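Local coordinates for putative glycosyltransferase (Mannosyltransferase) involved in glycosylating the PBCV-1 major capsid protein (Paramecium bursaria Chlorella virus 1, PDB 2P6W) that probably acts as a manganese-binding, nucleotide-sugar-using glycosyltransferase, of which this chain is the N-terminal domain, involved in glycosylating the major capsid protein of the virus, at residues Phe57-Ile62 / Gly123-His128; Ile62-Ala67 / Ile134-Trp139; Ile8-Gly13 / Lys92-Phe97. All coordinates share one frame; numbering follows the deposited sequence.

Contact 1 of 3, residues Phe57-Ile62 / Gly123-His128; sequences FRRSWI and GVKFVH
K125 NZ reaches from the strand toward S60 and R59 of the helix, and a water and the carboxylates of E135 and E153 all hold it. It lies 3.9 Å from S60 OG, which is too far for a bond. The water joins the two segments instead. K125 NZ donates to this water over 3.0 Å, and the water gives a weak bond to R59 O on the helix. E135 and E153 both form salt bridges with K125 NZ, and the hydroxyl of S60 bonds to E135 as well. The lysine chain leaves the strand with CG anti to the backbone N (chi1 178°). A bend at chi3 (71°) then turns its end to the helix.

R59 also points at the strand. Its NH1 comes edge-on to the backbone of G123, 4.1 Å from G123 N, and does not bond there. The guanidinium is held by its own partners: NE bonds to H56 O and NH1 forms a salt bridge with D80. R59 itself belongs to the UDP-glucose site. R59 NE and K125 NZ stay 5.9 Å apart. Two like charges are thus buried close together. E135 and E153 probably offset K125, and D80, a manganese ligand, probably offsets R59.

Contact 2 of 3, residues Ile62-Ala67 / Ile134-Trp139; sequences IIQQAA and IEKIVW
K136 CE lies over one face of the Q64 side-chain amide. K136 CE is nearest to Q64 NE2, at 3.9 Å, and is also 4.1 Å from Q64 CD. The two chains pass each other at a slant. Both are extended beyond CG and sit at the exposed margin of the contact. K136 NZ is 4.1 Å from Q64 NE2 and does not bond to it. Its salt bridge is with E133, one turn back on its own side.

The carboxylate of E135 is the other flat group. The methyl I63 CG2 comes at its OE1 edge, a little off the plane and not over a face, and is 4.1 Å from E135 OE1. The closer touch is on the stem, with I63 CG2 3.7 Å from E135 CB. I63 CD1 reaches E135 CG at 4.1 Å. The two side chains cross at about a right angle. The bend of E135 at chi2 (-75°) turns the carboxylate off the line of the stem, toward its polar partners. OE2 is hydrogen-bonded to Y107 OH. The I63-E135 touch is made mainly by carbon atoms, while the E135 oxygens have polar partners of their own.

I63 also rests on F76 of strand 75-79. Helices 59-69 and 132-140 thus pack side by side over the central sheet, a layered alpha/beta build characteristic of the GT-A glycosyltransferase fold.

Contact 3 of 3, residues Ile8-Gly13 / Lys92-Phe97; sequences ITILSG and KPITSF
I94 carries the contact of the 92-97 loop with I8 and I10 of strand 8-13. The residue before it, P93, starts a short turn. P93 O accepts two bonds from S96, one from the backbone N at 2.9 Å and one from the side chain. The side-chain bond, S96 OG to P93 O, is short at 2.6 Å. It lies in the carbonyl plane, with a C=O...donor angle of 157°.

The side chain of I94 points at the strand and meets it through one methyl, CD1. I94 CG1 is anti to the carbonyl carbon (chi1 -75°), and the chain runs on nearly straight (chi2 166°), which carries CD1 out to the strand. There it meets two isoleucines from the same side of the strand. I94 CD1 is 4.0 Å from I8 CG2 and 4.2 Å from I8 CD1. It is also 4.1 Å from I10 CD1. Both pairs meet tip to tip. I94 N, within the turn, bonds to the hydroxyl of Y38.

T95 lies beside the contact. F97 N bonds back to I94 O over 3.0 Å and completes the turn.

Around these methyls, I10 also packs on V29 and C33 of helix 20-36, while I94 packs on L77 of the sheet. Strand 8-13 goes on to G13, a residue of the UDP site, but the I10 side chain is about 13 Å from the manganese ion. The segments meet by apolar side-chain packing: three buried branched side chains hold a loop against the sheet. The polar groups of the loop bond to other partners. P93 O is bonded twice by S96, and K92 O and I94 N bond to Y32 and Y38.

From the N terminus, strand 8-13 comes first. Contact 3 closes the loop from this strand to the segment 92-97. Helix 59-69 lies within that loop and leaves it through contacts 1 and 2. Contact 1 closes the loop from the start of this helix to strand 124-128, and contact 2 that from its next turns to helix 132-140. All three loops cross one another. Contacts 1 and 2 share I62, and their centres are about 7 Å apart. I62 and I63 also touch L11 of the strand, and F126 touches I94. Strand, helices and the 92-97 loop are thereby tied to one central sheet, from both of its faces.

Contact 1 of 3, residues Phe57-Ile62 / Gly123-His128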
ATOM      1  N   PHE A  57      11.654   0.201   1.296  1.00 22.70           N
ATOM      2  CA  PHE A  57      11.708  -0.571   0.053  1.00 22.15           C
ATOM      3  C   PHE A  57      11.176  -1.985   0.207  1.00 22.16           C
ATOM      4  O   PHE A  57      10.876  -2.638  -0.789  1.00 22.05           O
ATOM      5  CB  PHE A  57      13.133  -0.652  -0.474  1.00 21.95           C
ATOM      6  CG  PHE A  57      13.523   0.491  -1.374  1.00 21.50           C
ATOM      7  CD1 PHE A  57      13.258   0.420  -2.747  1.00 21.94           C
ATOM      8  CD2 PHE A  57      14.185   1.613  -0.863  1.00 21.76           C
ATOM      9  CE1 PHE A  57      13.625   1.459  -3.598  1.00 22.53           C
ATOM     10  CE2 PHE A  57      14.559   2.669  -1.717  1.00 19.56           C
ATOM     11  CZ  PHE A  57      14.279   2.572  -3.092  1.00 20.90           C
ATOM     12  N   ARG A  58      11.075  -2.460   1.449  1.00 21.92           N
ATOM     13  CA  ARG A  58      10.723  -3.867   1.678  1.00 22.83           C
ATOM     14  C   ARG A  58       9.415  -4.311   1.007  1.00 21.97           C
ATOM     15  O   ARG A  58       9.287  -5.480   0.633  1.00 21.88           O
ATOM     16  CB  ARG A  58      10.715  -4.228   3.168  1.00 23.15           C
ATOM     17  CG  ARG A  58      10.843  -5.732   3.382  1.00 25.73           C
ATOM     18  CD  ARG A  58      11.186  -6.097   4.803  1.00 28.24           C
ATOM     19  NE  ARG A  58      11.733  -7.458   4.869  1.00 30.96           N
ATOM     20  CZ  ARG A  58      11.224  -8.446   5.603  1.00 31.92           C
ATOM     21  NH1 ARG A  58      10.171  -8.240   6.370  1.00 30.27           N
ATOM     22  NH2 ARG A  58      11.802  -9.639   5.585  1.00 31.86           N
ATOM     23  N   ARG A  59       8.458  -3.396   0.830  1.00 22.19           N
ATOM     24  CA  ARG A  59       7.208  -3.718   0.123  1.00 21.81           C
ATOM     25  C   ARG A  59       7.449  -4.337  -1.273  1.00 22.07           C
ATOM     26  O   ARG A  59       6.679  -5.188  -1.726  1.00 22.65           O
ATOM     27  CB  ARG A  59       6.341  -2.477   0.004  1.00 21.74           C
ATOM     28  CG  ARG A  59       6.949  -1.394  -0.833  1.00 21.35           C
ATOM     29  CD  ARG A  59       6.210  -0.068  -0.596  1.00 22.71           C
ATOM     30  NE  ARG A  59       6.608   0.467   0.699  1.00 22.08           N
ATOM     31  CZ  ARG A  59       5.960   1.425   1.350  1.00 26.73           C
ATOM     32  NH1 ARG A  59       4.864   1.956   0.826  1.00 24.80           N
ATOM     33  NH2 ARG A  59       6.405   1.840   2.534  1.00 25.40           N
ATOM     34  N   SER A  60       8.520  -3.911  -1.946  1.00 21.46           N
ATOM     35  CA  SER A  60       8.823  -4.405  -3.293  1.00 22.21           C
ATOM     36  C   SER A  60       9.511  -5.774  -3.268  1.00 22.88           C
ATOM     37  O   SER A  60       9.678  -6.425  -4.314  1.00 23.22           O
ATOM     38  CB  SER A  60       9.663  -3.384  -4.065  1.00 22.31           C
ATOM     39  OG  SER A  60       8.939  -2.181  -4.230  1.00 23.38           O
ATOM     40  N   TRP A  61       9.933  -6.193  -2.073  1.00 22.54           N
ATOM     41  CA  TRP A  61      10.397  -7.556  -1.846  1.00 23.06           C
ATOM     42  C   TRP A  61       9.217  -8.443  -1.430  1.00 22.76           C
ATOM     43  O   TRP A  61       9.073  -9.573  -1.924  1.00 23.51           O
ATOM     44  CB  TRP A  61      11.501  -7.560  -0.784  1.00 23.24           C
ATOM     45  CG  TRP A  61      12.070  -8.919  -0.460  1.00 23.02           C
ATOM     46  CD1 TRP A  61      13.079  -9.558  -1.107  1.00 24.17           C
ATOM     47  CD2 TRP A  61      11.665  -9.776   0.612  1.00 23.54           C
ATOM     48  NE1 TRP A  61      13.325 -10.779  -0.514  1.00 23.99           N
ATOM     49  CE2 TRP A  61      12.460 -10.938   0.536  1.00 25.16           C
ATOM     50  CE3 TRP A  61      10.669  -9.698   1.604  1.00 24.48           C
ATOM     51  CZ2 TRP A  61      12.323 -12.000   1.436  1.00 24.80           C
ATOM     52  CZ3 TRP A  61      10.545 -10.751   2.506  1.00 23.17           C
ATOM     53  CH2 TRP A  61      11.363 -11.892   2.404  1.00 23.24           C
ATOM     54  N   ILE A  62       8.370  -7.923  -0.538  1.00 22.76           N
ATOM     55  CA  ILE A  62       7.183  -8.666  -0.052  1.00 22.64           C
ATOM     56  C   ILE A  62       6.215  -9.022  -1.189  1.00 23.35           C
ATOM     57  O   ILE A  62       5.574 -10.084  -1.169  1.00 23.18           O
ATOM     58  CB  ILE A  62       6.455  -7.919   1.095  1.00 22.48           C
ATOM     59  CG1 ILE A  62       7.396  -7.725   2.285  1.00 22.84           C
ATOM     60  CG2 ILE A  62       5.139  -8.643   1.538  1.00 22.98           C
ATOM     61  CD1 ILE A  62       6.859  -6.729   3.287  1.00 23.86           C
ATOM     62  N   GLY A 123       1.646   4.461   0.237  1.00 21.01           N
ATOM     63  CA  GLY A 123       1.129   3.697   1.378  1.00 20.22           C
ATOM     64  C   GLY A 123       0.005   2.759   0.947  1.00 20.14           C
ATOM     65  O   GLY A 123      -0.301   1.773   1.628  1.00 20.50           O
ATOM     66  N   VAL A 124      -0.618   3.090  -0.185  1.00 19.77           N
ATOM     67  CA  VAL A 124      -1.601   2.237  -0.879  1.00 19.85           C
ATOM     68  C   VAL A 124      -1.188   2.237  -2.349  1.00 20.19           C
ATOM     69  O   VAL A 124      -1.072   3.310  -2.946  1.00 20.46           O
ATOM     70  CB  VAL A 124      -3.037   2.807  -0.776  1.00 19.64           C
ATOM     71  CG1 VAL A 124      -4.006   1.894  -1.502  1.00 18.40           C
ATOM     72  CG2 VAL A 124      -3.455   2.926   0.705  1.00 20.06           C
ATOM     73  N   LYS A 125      -0.950   1.052  -2.916  1.00 20.63           N
ATOM     74  CA  LYS A 125      -0.371   0.961  -4.263  1.00 20.02           C
ATOM     75  C   LYS A 125      -0.846  -0.324  -4.918  1.00 20.79           C
ATOM     76  O   LYS A 125      -0.631  -1.420  -4.380  1.00 20.98           O
ATOM     77  CB  LYS A 125       1.168   0.953  -4.182  1.00 20.78           C
ATOM     78  CG  LYS A 125       1.879   0.816  -5.518  1.00 20.89           C
ATOM     79  CD  LYS A 125       3.412   0.797  -5.360  1.00 21.34           C
ATOM     80  CE  LYS A 125       3.919  -0.504  -4.728  1.00 22.52           C
ATOM     81  NZ  LYS A 125       5.432  -0.644  -4.941  1.00 22.68           N
ATOM     82  N   PHE A 126      -1.505  -0.180  -6.071  1.00 20.49           N
ATOM     83  CA  PHE A 126      -1.966  -1.309  -6.878  1.00 20.50           C
ATOM     84  C   PHE A 126      -0.927  -1.609  -7.930  1.00 21.06           C
ATOM     85  O   PHE A 126      -0.516  -0.715  -8.663  1.00 20.79           O
ATOM     86  CB  PHE A 126      -3.256  -0.953  -7.628  1.00 20.06           C
ATOM     87  CG  PHE A 126      -4.482  -0.857  -6.760  1.00 19.39           C
ATOM     88  CD1 PHE A 126      -5.379  -1.913  -6.703  1.00 20.18           C
ATOM     89  CD2 PHE A 126      -4.777   0.316  -6.052  1.00 21.02           C
ATOM     90  CE1 PHE A 126      -6.551  -1.829  -5.923  1.00 21.86           C
ATOM     91  CE2 PHE A 126      -5.952   0.403  -5.265  1.00 21.62           C
ATOM     92  CZ  PHE A 126      -6.832  -0.666  -5.219  1.00 22.42           C
ATOM     93  N   VAL A 127      -0.533  -2.880  -8.012  1.00 21.09           N
ATOM     94  CA  VAL A 127       0.490  -3.338  -8.950  1.00 20.79           C
ATOM     95  C   VAL A 127      -0.057  -4.532  -9.738  1.00 20.45           C
ATOM     96  O   VAL A 127      -0.388  -5.563  -9.148  1.00 20.74           O
ATOM     97  CB  VAL A 127       1.755  -3.830  -8.192  1.00 20.59           C
ATOM     98  CG1 VAL A 127       2.873  -4.154  -9.185  1.00 22.68           C
ATOM     99  CG2 VAL A 127       2.227  -2.794  -7.188  1.00 20.73           C
ATOM    100  N   HIS A 128      -0.127  -4.408 -11.067  1.00 20.40           N
ATOM    101  CA  HIS A 128      -0.623  -5.488 -11.909  1.00 20.73           C
ATOM    102  C   HIS A 128       0.403  -6.614 -11.922  1.00 20.25           C
ATOM    103  O   HIS A 128       1.611  -6.359 -11.799  1.00 21.13           O
ATOM    104  CB  HIS A 128      -0.811  -4.987 -13.334  1.00 20.61           C
ATOM    105  CG  HIS A 128      -1.565  -5.936 -14.210  1.00 21.17           C
ATOM    106  ND1 HIS A 128      -0.934  -6.870 -15.006  1.00 23.24           N
ATOM    107  CD2 HIS A 128      -2.891  -6.105 -14.414  1.00 23.48           C
ATOM    108  CE1 HIS A 128      -1.839  -7.575 -15.658  1.00 25.00           C
ATOM    109  NE2 HIS A 128      -3.037  -7.131 -15.321  1.00 23.49           N
TER
HETATM  110  O   HOH W   1       5.229  -3.362  -3.723  1.00 24.86           O

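Contact 2 of 3, residues Ile62-Ala67 / Ile134-Trp139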
ATOM      1  N   ILE A  62       8.370  -7.923  -0.538  1.00 22.76           N
ATOM      2  CA  ILE A  62       7.183  -8.666  -0.052  1.00 22.64           C
ATOM      3  C   ILE A  62       6.215  -9.022  -1.189  1.00 23.35           C
ATOM      4  O   ILE A  62       5.574 -10.084  -1.169  1.00 23.18           O
ATOM      5  CB  ILE A  62       6.455  -7.919   1.095  1.00 22.48           C
ATOM      6  CG1 ILE A  62       7.396  -7.725   2.285  1.00 22.84           C
ATOM      7  CG2 ILE A  62       5.139  -8.643   1.538  1.00 22.98           C
ATOM      8  CD1 ILE A  62       6.859  -6.729   3.287  1.00 23.86           C
ATOM      9  N   ILE A  63       6.105  -8.164  -2.205  1.00 22.92           N
ATOM     10  CA  ILE A  63       5.258  -8.509  -3.345  1.00 22.97           C
ATOM     11  C   ILE A  63       5.630  -9.855  -4.014  1.00 23.24           C
ATOM     12  O   ILE A  63       4.730 -10.591  -4.434  1.00 23.14           O
ATOM     13  CB  ILE A  63       5.128  -7.333  -4.349  1.00 22.55           C
ATOM     14  CG1 ILE A  63       3.893  -7.534  -5.236  1.00 22.90           C
ATOM     15  CG2 ILE A  63       6.435  -7.116  -5.123  1.00 23.51           C
ATOM     16  CD1 ILE A  63       3.589  -6.346  -6.120  1.00 24.34           C
ATOM     17  N   GLN A  64       6.924 -10.192  -4.118  1.00 23.37           N
ATOM     18  CA  GLN A  64       7.309 -11.493  -4.663  1.00 24.02           C
ATOM     19  C   GLN A  64       6.813 -12.638  -3.766  1.00 23.44           C
ATOM     20  O   GLN A  64       6.399 -13.679  -4.256  1.00 23.61           O
ATOM     21  CB  GLN A  64       8.828 -11.619  -4.963  1.00 24.42           C
ATOM     22  CG  GLN A  64       9.163 -13.047  -5.503  1.00 26.42           C
ATOM     23  CD  GLN A  64      10.564 -13.281  -6.070  1.00 26.50           C
ATOM     24  OE1 GLN A  64      11.583 -12.647  -5.678  1.00 27.86           O
ATOM     25  NE2 GLN A  64      10.630 -14.242  -6.973  1.00 24.35           N
ATOM     26  N   GLN A  65       6.837 -12.424  -2.453  1.00 22.45           N
ATOM     27  CA  GLN A  65       6.314 -13.410  -1.504  1.00 21.73           C
ATOM     28  C   GLN A  65       4.850 -13.678  -1.808  1.00 21.56           C
ATOM     29  O   GLN A  65       4.416 -14.839  -1.857  1.00 22.31           O
ATOM     30  CB  GLN A  65       6.412 -12.893  -0.070  1.00 21.19           C
ATOM     31  CG  GLN A  65       7.819 -12.618   0.453  1.00 20.13           C
ATOM     32  CD  GLN A  65       8.550 -13.889   0.835  1.00 21.39           C
ATOM     33  OE1 GLN A  65       8.969 -14.656  -0.032  1.00 23.75           O
ATOM     34  NE2 GLN A  65       8.707 -14.121   2.128  1.00 21.23           N
ATOM     35  N   ALA A  66       4.103 -12.589  -2.004  1.00 21.79           N
ATOM     36  CA  ALA A  66       2.665 -12.679  -2.312  1.00 21.79           C
ATOM     37  C   ALA A  66       2.396 -13.365  -3.651  1.00 22.71           C
ATOM     38  O   ALA A  66       1.449 -14.142  -3.781  1.00 23.36           O
ATOM     39  CB  ALA A  66       2.040 -11.292  -2.300  1.00 22.36           C
ATOM     40  N   ALA A  67       3.216 -13.055  -4.647  1.00 22.60           N
ATOM     41  CA  ALA A  67       3.085 -13.671  -5.967  1.00 23.17           C
ATOM     42  C   ALA A  67       3.358 -15.166  -5.916  1.00 23.25           C
ATOM     43  O   ALA A  67       2.688 -15.945  -6.601  1.00 24.46           O
ATOM     44  CB  ALA A  67       4.027 -13.003  -6.966  1.00 23.11           C
ATOM     45  N   ILE A 134       9.045  -5.436 -12.700  1.00 21.30           N
ATOM     46  CA  ILE A 134       9.352  -4.041 -12.380  1.00 20.81           C
ATOM     47  C   ILE A 134       9.608  -3.861 -10.896  1.00 21.10           C
ATOM     48  O   ILE A 134      10.572  -3.196 -10.506  1.00 21.77           O
ATOM     49  CB  ILE A 134       8.231  -3.088 -12.821  1.00 20.72           C
ATOM     50  CG1 ILE A 134       8.128  -3.106 -14.353  1.00 20.09           C
ATOM     51  CG2 ILE A 134       8.499  -1.683 -12.272  1.00 20.07           C
ATOM     52  CD1 ILE A 134       7.008  -2.232 -14.923  1.00 21.70           C
ATOM     53  N   GLU A 135       8.755  -4.458 -10.064  1.00 20.41           N
ATOM     54  CA  GLU A 135       8.968  -4.367  -8.618  1.00 20.19           C
ATOM     55  C   GLU A 135      10.314  -4.985  -8.215  1.00 20.46           C
ATOM     56  O   GLU A 135      10.972  -4.520  -7.285  1.00 21.03           O
ATOM     57  CB  GLU A 135       7.827  -5.029  -7.877  1.00 20.23           C
ATOM     58  CG  GLU A 135       6.540  -4.212  -7.972  1.00 20.61           C
ATOM     59  CD  GLU A 135       6.594  -2.980  -7.076  1.00 21.72           C
ATOM     60  OE1 GLU A 135       7.012  -3.107  -5.911  1.00 22.47           O
ATOM     61  OE2 GLU A 135       6.227  -1.878  -7.521  1.00 23.29           O
ATOM     62  N   LYS A 136      10.721  -6.039  -8.914  1.00 20.26           N
ATOM     63  CA  LYS A 136      12.029  -6.617  -8.668  1.00 21.13           C
ATOM     64  C   LYS A 136      13.130  -5.580  -8.887  1.00 20.95           C
ATOM     65  O   LYS A 136      14.087  -5.509  -8.106  1.00 21.02           O
ATOM     66  CB  LYS A 136      12.289  -7.834  -9.559  1.00 21.68           C
ATOM     67  CG  LYS A 136      11.582  -9.094  -9.125  1.00 22.21           C
ATOM     68  CD  LYS A 136      12.043 -10.288  -9.968  1.00 23.59           C
ATOM     69  CE  LYS A 136      11.240 -11.556  -9.698  1.00 25.47           C
ATOM     70  NZ  LYS A 136      11.743 -12.661 -10.578  1.00 26.83           N
ATOM     71  N   ILE A 137      12.982  -4.767  -9.933  1.00 21.04           N
ATOM     72  CA  ILE A 137      13.937  -3.695 -10.177  1.00 20.86           C
ATOM     73  C   ILE A 137      13.871  -2.623  -9.090  1.00 20.75           C
ATOM     74  O   ILE A 137      14.908  -2.164  -8.598  1.00 20.96           O
ATOM     75  CB  ILE A 137      13.743  -3.068 -11.586  1.00 21.50           C
ATOM     76  CG1 ILE A 137      13.978  -4.123 -12.673  1.00 23.26           C
ATOM     77  CG2 ILE A 137      14.683  -1.907 -11.770  1.00 21.79           C
ATOM     78  CD1 ILE A 137      15.367  -4.695 -12.675  1.00 25.28           C
ATOM     79  N   VAL A 138      12.660  -2.264  -8.667  1.00 20.02           N
ATOM     80  CA  VAL A 138      12.509  -1.267  -7.610  1.00 19.30           C
ATOM     81  C   VAL A 138      13.263  -1.743  -6.375  1.00 19.43           C
ATOM     82  O   VAL A 138      14.033  -0.998  -5.798  1.00 20.37           O
ATOM     83  CB  VAL A 138      11.050  -1.069  -7.238  1.00 19.81           C
ATOM     84  CG1 VAL A 138      10.910  -0.186  -5.975  1.00 20.76           C
ATOM     85  CG2 VAL A 138      10.304  -0.432  -8.397  1.00 20.15           C
ATOM     86  N   TRP A 139      13.032  -2.987  -5.982  1.00 19.64           N
ATOM     87  CA  TRP A 139      13.775  -3.535  -4.838  1.00 20.23           C
ATOM     88  C   TRP A 139      15.295  -3.459  -5.042  1.00 21.04           C
ATOM     89  O   TRP A 139      16.012  -3.088  -4.118  1.00 21.24           O
ATOM     90  CB  TRP A 139      13.317  -4.971  -4.570  1.00 21.85           C
ATOM     91  CG  TRP A 139      14.080  -5.693  -3.495  1.00 22.63           C
ATOM     92  CD1 TRP A 139      14.845  -6.812  -3.655  1.00 23.50           C
ATOM     93  CD2 TRP A 139      14.135  -5.370  -2.093  1.00 23.99           C
ATOM     94  NE1 TRP A 139      15.380  -7.208  -2.449  1.00 26.06           N
ATOM     95  CE2 TRP A 139      14.961  -6.342  -1.471  1.00 24.56           C
ATOM     96  CE3 TRP A 139      13.588  -4.345  -1.308  1.00 24.84           C
ATOM     97  CZ2 TRP A 139      15.251  -6.318  -0.099  1.00 24.57           C
ATOM     98  CZ3 TRP A 139      13.862  -4.327   0.063  1.00 25.21           C
ATOM     99  CH2 TRP A 139      14.691  -5.308   0.654  1.00 24.82           C
TER

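Contact 3 of 3, residues Ile8-Gly13 / Lys92-Phe97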
ATOM      1  N   ILE A   8      -7.703 -10.336  -6.774  1.00 23.35           N
ATOM      2  CA  ILE A   8      -6.889  -9.364  -6.035  1.00 22.51           C
ATOM      3  C   ILE A   8      -6.248 -10.021  -4.821  1.00 21.44           C
ATOM      4  O   ILE A   8      -6.919 -10.763  -4.100  1.00 22.30           O
ATOM      5  CB  ILE A   8      -7.760  -8.186  -5.587  1.00 22.20           C
ATOM      6  CG1 ILE A   8      -8.228  -7.399  -6.810  1.00 23.72           C
ATOM      7  CG2 ILE A   8      -7.009  -7.258  -4.581  1.00 22.80           C
ATOM      8  CD1 ILE A   8      -9.425  -6.482  -6.535  1.00 24.60           C
ATOM      9  N   THR A   9      -4.957  -9.744  -4.600  1.00 21.19           N
ATOM     10  CA  THR A   9      -4.256 -10.166  -3.392  1.00 20.59           C
ATOM     11  C   THR A   9      -3.820  -8.912  -2.662  1.00 20.69           C
ATOM     12  O   THR A   9      -3.065  -8.108  -3.216  1.00 20.46           O
ATOM     13  CB  THR A   9      -3.001 -10.993  -3.732  1.00 21.38           C
ATOM     14  OG1 THR A   9      -3.407 -12.237  -4.318  1.00 21.39           O
ATOM     15  CG2 THR A   9      -2.134 -11.271  -2.490  1.00 21.26           C
ATOM     16  N   ILE A  10      -4.315  -8.726  -1.446  1.00 20.39           N
ATOM     17  CA  ILE A  10      -3.846  -7.622  -0.626  1.00 20.19           C
ATOM     18  C   ILE A  10      -2.661  -8.133   0.155  1.00 21.07           C
ATOM     19  O   ILE A  10      -2.701  -9.249   0.683  1.00 22.52           O
ATOM     20  CB  ILE A  10      -4.947  -7.090   0.318  1.00 20.77           C
ATOM     21  CG1 ILE A  10      -6.178  -6.717  -0.518  1.00 21.38           C
ATOM     22  CG2 ILE A  10      -4.414  -5.901   1.168  1.00 21.98           C
ATOM     23  CD1 ILE A  10      -7.295  -6.042   0.233  1.00 22.08           C
ATOM     24  N   LEU A  11      -1.616  -7.319   0.219  1.00 20.04           N
ATOM     25  CA  LEU A  11      -0.423  -7.692   0.979  1.00 20.54           C
ATOM     26  C   LEU A  11       0.016  -6.564   1.889  1.00 20.22           C
ATOM     27  O   LEU A  11      -0.173  -5.380   1.598  1.00 20.41           O
ATOM     28  CB  LEU A  11       0.737  -8.136   0.073  1.00 21.33           C
ATOM     29  CG  LEU A  11       1.239  -7.107  -0.939  1.00 22.12           C
ATOM     30  CD1 LEU A  11       2.744  -7.196  -1.101  1.00 23.64           C
ATOM     31  CD2 LEU A  11       0.569  -7.311  -2.280  1.00 23.85           C
ATOM     32  N   SER A  12       0.630  -6.964   3.002  1.00 20.91           N
ATOM     33  CA  SER A  12       1.184  -6.018   3.955  1.00 20.63           C
ATOM     34  C   SER A  12       2.177  -6.774   4.799  1.00 20.90           C
ATOM     35  O   SER A  12       2.543  -7.921   4.470  1.00 20.42           O
ATOM     36  CB  SER A  12       0.074  -5.430   4.834  1.00 21.04           C
ATOM     37  OG  SER A  12       0.540  -4.333   5.623  1.00 20.28           O
ATOM     38  N   GLY A  13       2.601  -6.159   5.895  1.00 20.80           N
ATOM     39  CA  GLY A  13       3.503  -6.845   6.819  1.00 21.25           C
ATOM     40  C   GLY A  13       3.885  -5.919   7.931  1.00 21.86           C
ATOM     41  O   GLY A  13       3.730  -4.701   7.805  1.00 22.90           O
ATOM     42  N   LYS A  92     -18.063  -3.247   1.140  1.00 25.06           N
ATOM     43  CA  LYS A  92     -18.008  -2.769  -0.238  1.00 25.01           C
ATOM     44  C   LYS A  92     -16.706  -3.193  -0.904  1.00 24.55           C
ATOM     45  O   LYS A  92     -15.627  -2.985  -0.329  1.00 25.30           O
ATOM     46  CB  LYS A  92     -18.146  -1.252  -0.290  1.00 25.39           C
ATOM     47  CG  LYS A  92     -19.500  -0.731   0.192  1.00 27.05           C
ATOM     48  CD  LYS A  92     -19.482   0.773   0.251  1.00 30.93           C
ATOM     49  CE  LYS A  92     -20.829   1.353   0.684  1.00 31.98           C
ATOM     50  NZ  LYS A  92     -20.730   2.843   0.849  1.00 33.98           N
ATOM     51  N   PRO A  93     -16.793  -3.775  -2.120  1.00 24.39           N
ATOM     52  CA  PRO A  93     -15.590  -4.291  -2.773  1.00 24.14           C
ATOM     53  C   PRO A  93     -14.735  -3.167  -3.326  1.00 23.82           C
ATOM     54  O   PRO A  93     -15.227  -2.057  -3.551  1.00 23.85           O
ATOM     55  CB  PRO A  93     -16.141  -5.137  -3.914  1.00 24.38           C
ATOM     56  CG  PRO A  93     -17.434  -4.450  -4.284  1.00 24.39           C
ATOM     57  CD  PRO A  93     -17.995  -3.964  -2.959  1.00 24.43           C
ATOM     58  N   ILE A  94     -13.465  -3.475  -3.566  1.00 23.70           N
ATOM     59  CA  ILE A  94     -12.505  -2.487  -4.034  1.00 23.61           C
ATOM     60  C   ILE A  94     -12.964  -1.868  -5.347  1.00 23.82           C
ATOM     61  O   ILE A  94     -12.752  -0.683  -5.601  1.00 23.50           O
ATOM     62  CB  ILE A  94     -11.121  -3.145  -4.220  1.00 23.15           C
ATOM     63  CG1 ILE A  94     -10.458  -3.398  -2.853  1.00 23.57           C
ATOM     64  CG2 ILE A  94     -10.239  -2.296  -5.145  1.00 24.52           C
ATOM     65  CD1 ILE A  94      -9.252  -4.352  -2.920  1.00 22.99           C
ATOM     66  N   THR A  95     -13.601  -2.700  -6.168  1.00 24.70           N
ATOM     67  CA  THR A  95     -14.056  -2.316  -7.496  1.00 25.90           C
ATOM     68  C   THR A  95     -15.244  -1.346  -7.460  1.00 25.52           C
ATOM     69  O   THR A  95     -15.598  -0.769  -8.496  1.00 26.02           O
ATOM     70  CB  THR A  95     -14.345  -3.569  -8.343  1.00 26.51           C
ATOM     71  OG1 THR A  95     -15.127  -4.488  -7.572  1.00 29.24           O
ATOM     72  CG2 THR A  95     -13.016  -4.244  -8.728  1.00 27.28           C
ATOM     73  N   SER A  96     -15.852  -1.142  -6.284  1.00 25.13           N
ATOM     74  CA  SER A  96     -16.863  -0.095  -6.153  1.00 25.29           C
ATOM     75  C   SER A  96     -16.226   1.293  -6.060  1.00 25.02           C
ATOM     76  O   SER A  96     -16.914   2.305  -6.213  1.00 24.82           O
ATOM     77  CB  SER A  96     -17.792  -0.338  -4.956  1.00 26.45           C
ATOM     78  OG  SER A  96     -17.067  -0.279  -3.739  1.00 28.88           O
ATOM     79  N   PHE A  97     -14.909   1.326  -5.805  1.00 23.88           N
ATOM     80  CA  PHE A  97     -14.170   2.577  -5.557  1.00 24.14           C
ATOM     81  C   PHE A  97     -13.192   2.924  -6.674  1.00 24.05           C
ATOM     82  O   PHE A  97     -12.777   4.083  -6.806  1.00 24.70           O
ATOM     83  CB  PHE A  97     -13.386   2.476  -4.240  1.00 24.18           C
ATOM     84  CG  PHE A  97     -14.263   2.410  -3.020  1.00 23.85           C
ATOM     85  CD1 PHE A  97     -14.726   3.581  -2.407  1.00 23.51           C
ATOM     86  CD2 PHE A  97     -14.630   1.186  -2.492  1.00 22.49           C
ATOM     87  CE1 PHE A  97     -15.556   3.517  -1.289  1.00 22.91           C
ATOM     88  CE2 PHE A  97     -15.444   1.110  -1.360  1.00 23.21           C
ATOM     89  CZ  PHE A  97     -15.902   2.272  -0.759  1.00 22.90           C
TER